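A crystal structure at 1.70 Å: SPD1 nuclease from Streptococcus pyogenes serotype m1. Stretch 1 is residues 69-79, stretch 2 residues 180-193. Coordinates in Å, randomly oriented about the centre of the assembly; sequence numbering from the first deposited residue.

Stretch 1 69-79: NLNRATFSHIQ
Stretch 2 180-193: DYKVTPIYSGNEVV

Residues 76-79 and 180-186 are extended strands paired antiparallel (173°), with Ser76 opposite Val183, His77 opposite Lys182, Ile78 opposite Tyr181 and Gln79 opposite Asp180. Backbone hydrogen bonds come in reciprocal pairs: Ser76 N to Val183 O (2.9 Å), Val183 N to Ser76 O (2.8 Å), Ile78 N to Tyr181 O (2.8 Å) and Tyr181 N to Ile78 O (2.9 Å). CA-CA is 5.4 Å for Ser76-Val183 and 5.3 Å for Ile78-Tyr181, but 4.1 Å for His77-Lys182 and 4.3 Å for Gln79-Asp180.

Side-chain polar bonds reinforce the ladder and continue beyond it. On the face of His77 and Lys182, Gln79 (chi1 t, chi2 t) gives NE2 to Asp180 OD2 at 2.8 Å, amide matching buried carboxylate. Tyr187 OH donates to Ala73 O at 2.7 Å. Ser188-Glu191 form a type II' turn, Gly189's phi of 55° (psi -131°) favouring glycine. Arg72 (m, t, m, chi4 -162°) directs NH1 to Gly189 O and Glu191 O, each at 2.9 Å. A water bridges Thr74 O and Pro185 O.

Packing helps bury 851 Å² in all. Cationic Arg72 stacks its guanidinium on Tyr187 (m, chi2 -83°), centres 4.4 Å apart. All-trans Lys182 lays aliphatic CB over the His77 ring (chi1 t) and charged NZ over the Phe75 ring (p, chi2 91°). Apolar Ile78 suits burial, CG2 meeting Tyr181 CB at 3.9 Å.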

# COMPACT_ATOMS: atom_id res chain seq x y z
N ASN A 69 20.29 -2.05 7.90
CA ASN A 69 21.74 -1.97 7.74
C ASN A 69 22.22 -2.00 6.32
O ASN A 69 23.37 -1.67 6.06
CB ASN A 69 22.39 -3.13 8.52
CG ASN A 69 21.69 -4.46 8.26
OD1 ASN A 69 20.44 -4.59 8.44
ND2 ASN A 69 22.46 -5.46 7.83
N LEU A 70 21.34 -2.34 5.36
CA LEU A 70 21.66 -2.17 3.94
C LEU A 70 20.98 -0.93 3.33
O LEU A 70 20.89 -0.79 2.10
CB LEU A 70 21.26 -3.46 3.18
CG LEU A 70 22.10 -4.69 3.58
CD1 LEU A 70 21.50 -5.87 2.82
CD2 LEU A 70 23.62 -4.43 3.20
N ASN A 71 20.52 -0.03 4.22
CA ASN A 71 19.85 1.20 3.80
C ASN A 71 18.52 0.95 3.09
O ASN A 71 18.12 1.75 2.22
CB ASN A 71 20.76 2.05 2.92
CG ASN A 71 22.02 2.54 3.68
OD1 ASN A 71 21.96 2.93 4.88
ND2 ASN A 71 23.18 2.39 3.03
N ARG A 72 17.91 -0.20 3.34
CA ARG A 72 16.65 -0.51 2.64
C ARG A 72 15.51 -0.04 3.52
O ARG A 72 15.52 -0.24 4.75
CB ARG A 72 16.54 -2.07 2.45
CG ARG A 72 17.67 -2.64 1.59
CD ARG A 72 17.58 -4.19 1.51
NE ARG A 72 17.58 -4.82 2.84
CZ ARG A 72 17.84 -6.12 3.07
NH1 ARG A 72 18.00 -6.99 2.06
NH2 ARG A 72 17.90 -6.56 4.31
N ALA A 73 14.43 0.45 2.85
CA ALA A 73 13.20 0.73 3.62
C ALA A 73 12.60 -0.56 4.19
O ALA A 73 12.70 -1.64 3.59
CB ALA A 73 12.17 1.34 2.63
N THR A 74 11.91 -0.44 5.31
CA THR A 74 11.37 -1.61 6.01
C THR A 74 9.86 -1.66 6.14
O THR A 74 9.30 -2.77 6.17
CB THR A 74 12.02 -1.81 7.40
OG1 THR A 74 11.86 -0.64 8.20
CG2 THR A 74 13.55 -2.05 7.18
N PHE A 75 9.20 -0.50 6.29
CA PHE A 75 7.71 -0.49 6.11
C PHE A 75 7.24 0.95 6.06
O PHE A 75 7.91 1.82 6.59
CB PHE A 75 6.95 -1.21 7.27
CG PHE A 75 7.10 -0.54 8.63
CD1 PHE A 75 6.17 0.45 9.08
CD2 PHE A 75 8.11 -0.97 9.51
CE1 PHE A 75 6.35 1.07 10.38
CE2 PHE A 75 8.22 -0.42 10.79
CZ PHE A 75 7.36 0.60 11.22
N SER A 76 5.99 1.15 5.63
CA SER A 76 5.39 2.48 5.80
C SER A 76 3.90 2.21 6.21
O SER A 76 3.24 1.32 5.66
CB SER A 76 5.43 3.16 4.43
OG SER A 76 4.78 4.43 4.56
N HIS A 77 3.42 2.90 7.26
CA HIS A 77 2.16 2.54 7.91
C HIS A 77 1.38 3.83 8.16
O HIS A 77 1.90 4.78 8.80
CB HIS A 77 2.43 1.84 9.23
CG HIS A 77 1.31 0.96 9.74
ND1 HIS A 77 -0.03 1.11 9.42
CD2 HIS A 77 1.37 -0.03 10.67
CE1 HIS A 77 -0.74 0.17 10.07
NE2 HIS A 77 0.10 -0.50 10.86
N ILE A 78 0.18 3.94 7.58
CA ILE A 78 -0.60 5.17 7.74
C ILE A 78 -1.95 4.87 8.37
O ILE A 78 -2.52 3.76 8.21
CB ILE A 78 -0.72 5.88 6.36
CG1 ILE A 78 -1.19 7.35 6.48
CG2 ILE A 78 -1.62 5.07 5.36
CD1 ILE A 78 -0.99 8.14 5.11
N GLN A 79 -2.51 5.86 9.06
CA GLN A 79 -3.90 5.73 9.48
C GLN A 79 -4.52 7.11 9.21
O GLN A 79 -4.00 8.13 9.69
CB GLN A 79 -3.95 5.26 10.95
CG GLN A 79 -5.39 4.88 11.33
CD GLN A 79 -5.49 4.37 12.73
OE1 GLN A 79 -6.04 5.08 13.59
NE2 GLN A 79 -4.93 3.17 12.99
N ASP A 180 -6.58 2.11 7.92
CA ASP A 180 -5.26 1.80 8.45
C ASP A 180 -4.62 0.97 7.35
O ASP A 180 -5.13 -0.09 6.95
CB ASP A 180 -5.40 0.99 9.77
CG ASP A 180 -4.05 0.59 10.36
OD1 ASP A 180 -3.36 -0.24 9.77
OD2 ASP A 180 -3.66 1.21 11.40
N TYR A 181 -3.44 1.40 6.89
CA TYR A 181 -2.88 0.79 5.71
C TYR A 181 -1.35 0.70 5.88
O TYR A 181 -0.68 1.71 6.10
CB TYR A 181 -3.25 1.69 4.49
CG TYR A 181 -2.63 1.34 3.14
CD1 TYR A 181 -2.54 0.00 2.67
CD2 TYR A 181 -2.08 2.33 2.33
CE1 TYR A 181 -1.97 -0.29 1.40
CE2 TYR A 181 -1.48 2.05 1.07
CZ TYR A 181 -1.45 0.73 0.62
OH TYR A 181 -0.92 0.48 -0.62
N LYS A 182 -0.82 -0.52 5.78
CA LYS A 182 0.62 -0.74 5.99
C LYS A 182 1.15 -1.41 4.74
O LYS A 182 0.53 -2.36 4.23
CB LYS A 182 0.81 -1.67 7.21
CG LYS A 182 2.31 -1.77 7.55
CD LYS A 182 2.55 -2.81 8.71
CE LYS A 182 4.03 -2.84 9.08
NZ LYS A 182 4.14 -3.87 10.19
N VAL A 183 2.28 -0.90 4.23
CA VAL A 183 2.93 -1.49 3.06
C VAL A 183 4.33 -1.93 3.49
O VAL A 183 5.14 -1.15 4.00
CB VAL A 183 2.98 -0.46 1.87
CG1 VAL A 183 3.70 -1.13 0.65
CG2 VAL A 183 1.51 -0.02 1.53
N THR A 184 4.58 -3.23 3.33
CA THR A 184 5.89 -3.83 3.80
C THR A 184 6.61 -4.54 2.67
O THR A 184 6.05 -5.50 2.07
CB THR A 184 5.62 -4.88 4.93
OG1 THR A 184 4.80 -4.33 5.98
CG2 THR A 184 6.93 -5.48 5.48
N PRO A 185 7.84 -4.09 2.33
CA PRO A 185 8.62 -4.78 1.31
C PRO A 185 9.20 -6.05 1.94
O PRO A 185 9.57 -6.01 3.14
CB PRO A 185 9.69 -3.75 0.92
CG PRO A 185 9.93 -2.88 2.19
CD PRO A 185 8.49 -2.87 2.84
N ILE A 186 9.25 -7.11 1.15
CA ILE A 186 9.78 -8.40 1.60
C ILE A 186 11.09 -8.67 0.84
O ILE A 186 11.10 -8.80 -0.39
CB ILE A 186 8.75 -9.53 1.29
CG1 ILE A 186 7.31 -9.22 1.83
CG2 ILE A 186 9.22 -10.90 1.87
CD1 ILE A 186 7.27 -8.97 3.29
N TYR A 187 12.20 -8.83 1.61
CA TYR A 187 13.53 -8.99 0.94
C TYR A 187 14.01 -10.42 1.22
O TYR A 187 13.62 -11.05 2.24
CB TYR A 187 14.58 -8.05 1.50
CG TYR A 187 14.22 -6.55 1.38
CD1 TYR A 187 14.47 -5.86 0.19
CD2 TYR A 187 13.64 -5.89 2.46
CE1 TYR A 187 14.12 -4.51 0.10
CE2 TYR A 187 13.31 -4.55 2.41
CZ TYR A 187 13.58 -3.86 1.20
OH TYR A 187 13.26 -2.50 1.13
N SER A 188 14.89 -10.87 0.35
CA SER A 188 15.66 -12.07 0.57
C SER A 188 17.10 -11.70 0.71
O SER A 188 17.67 -11.00 -0.15
CB SER A 188 15.52 -13.02 -0.63
OG SER A 188 16.58 -14.04 -0.56
N GLY A 189 17.72 -12.15 1.81
CA GLY A 189 19.20 -12.00 1.95
C GLY A 189 19.69 -10.57 1.80
O GLY A 189 19.16 -9.67 2.47
N ASN A 190 20.72 -10.35 0.98
CA ASN A 190 21.29 -9.01 0.74
C ASN A 190 20.61 -8.18 -0.38
O ASN A 190 21.11 -7.12 -0.73
CB ASN A 190 22.76 -9.17 0.31
CG ASN A 190 23.59 -9.80 1.39
OD1 ASN A 190 23.45 -9.45 2.56
ND2 ASN A 190 24.42 -10.78 1.02
N GLU A 191 19.54 -8.70 -0.97
CA GLU A 191 18.96 -8.09 -2.15
C GLU A 191 18.40 -6.72 -1.77
O GLU A 191 17.70 -6.59 -0.76
CB GLU A 191 17.85 -8.99 -2.71
CG GLU A 191 18.38 -10.35 -3.26
CD GLU A 191 17.31 -11.28 -3.62
OE1 GLU A 191 16.09 -10.90 -3.64
OE2 GLU A 191 17.61 -12.43 -3.98
N VAL A 192 18.64 -5.74 -2.66
CA VAL A 192 18.19 -4.39 -2.34
C VAL A 192 16.79 -4.17 -2.94
O VAL A 192 16.14 -3.20 -2.56
CB VAL A 192 19.18 -3.28 -2.80
CG1 VAL A 192 20.55 -3.47 -2.12
CG2 VAL A 192 19.31 -3.28 -4.29
N VAL A 193 16.36 -5.03 -3.87
CA VAL A 193 15.03 -4.93 -4.50
C VAL A 193 14.18 -5.94 -3.76
O VAL A 193 14.48 -7.16 -3.76
CB VAL A 193 15.12 -5.36 -6.02
CG1 VAL A 193 13.72 -5.24 -6.75
CG2 VAL A 193 16.14 -4.57 -6.73
O HOH W 1 17.40 -9.56 4.59
O HOH W 2 10.58 -5.02 5.46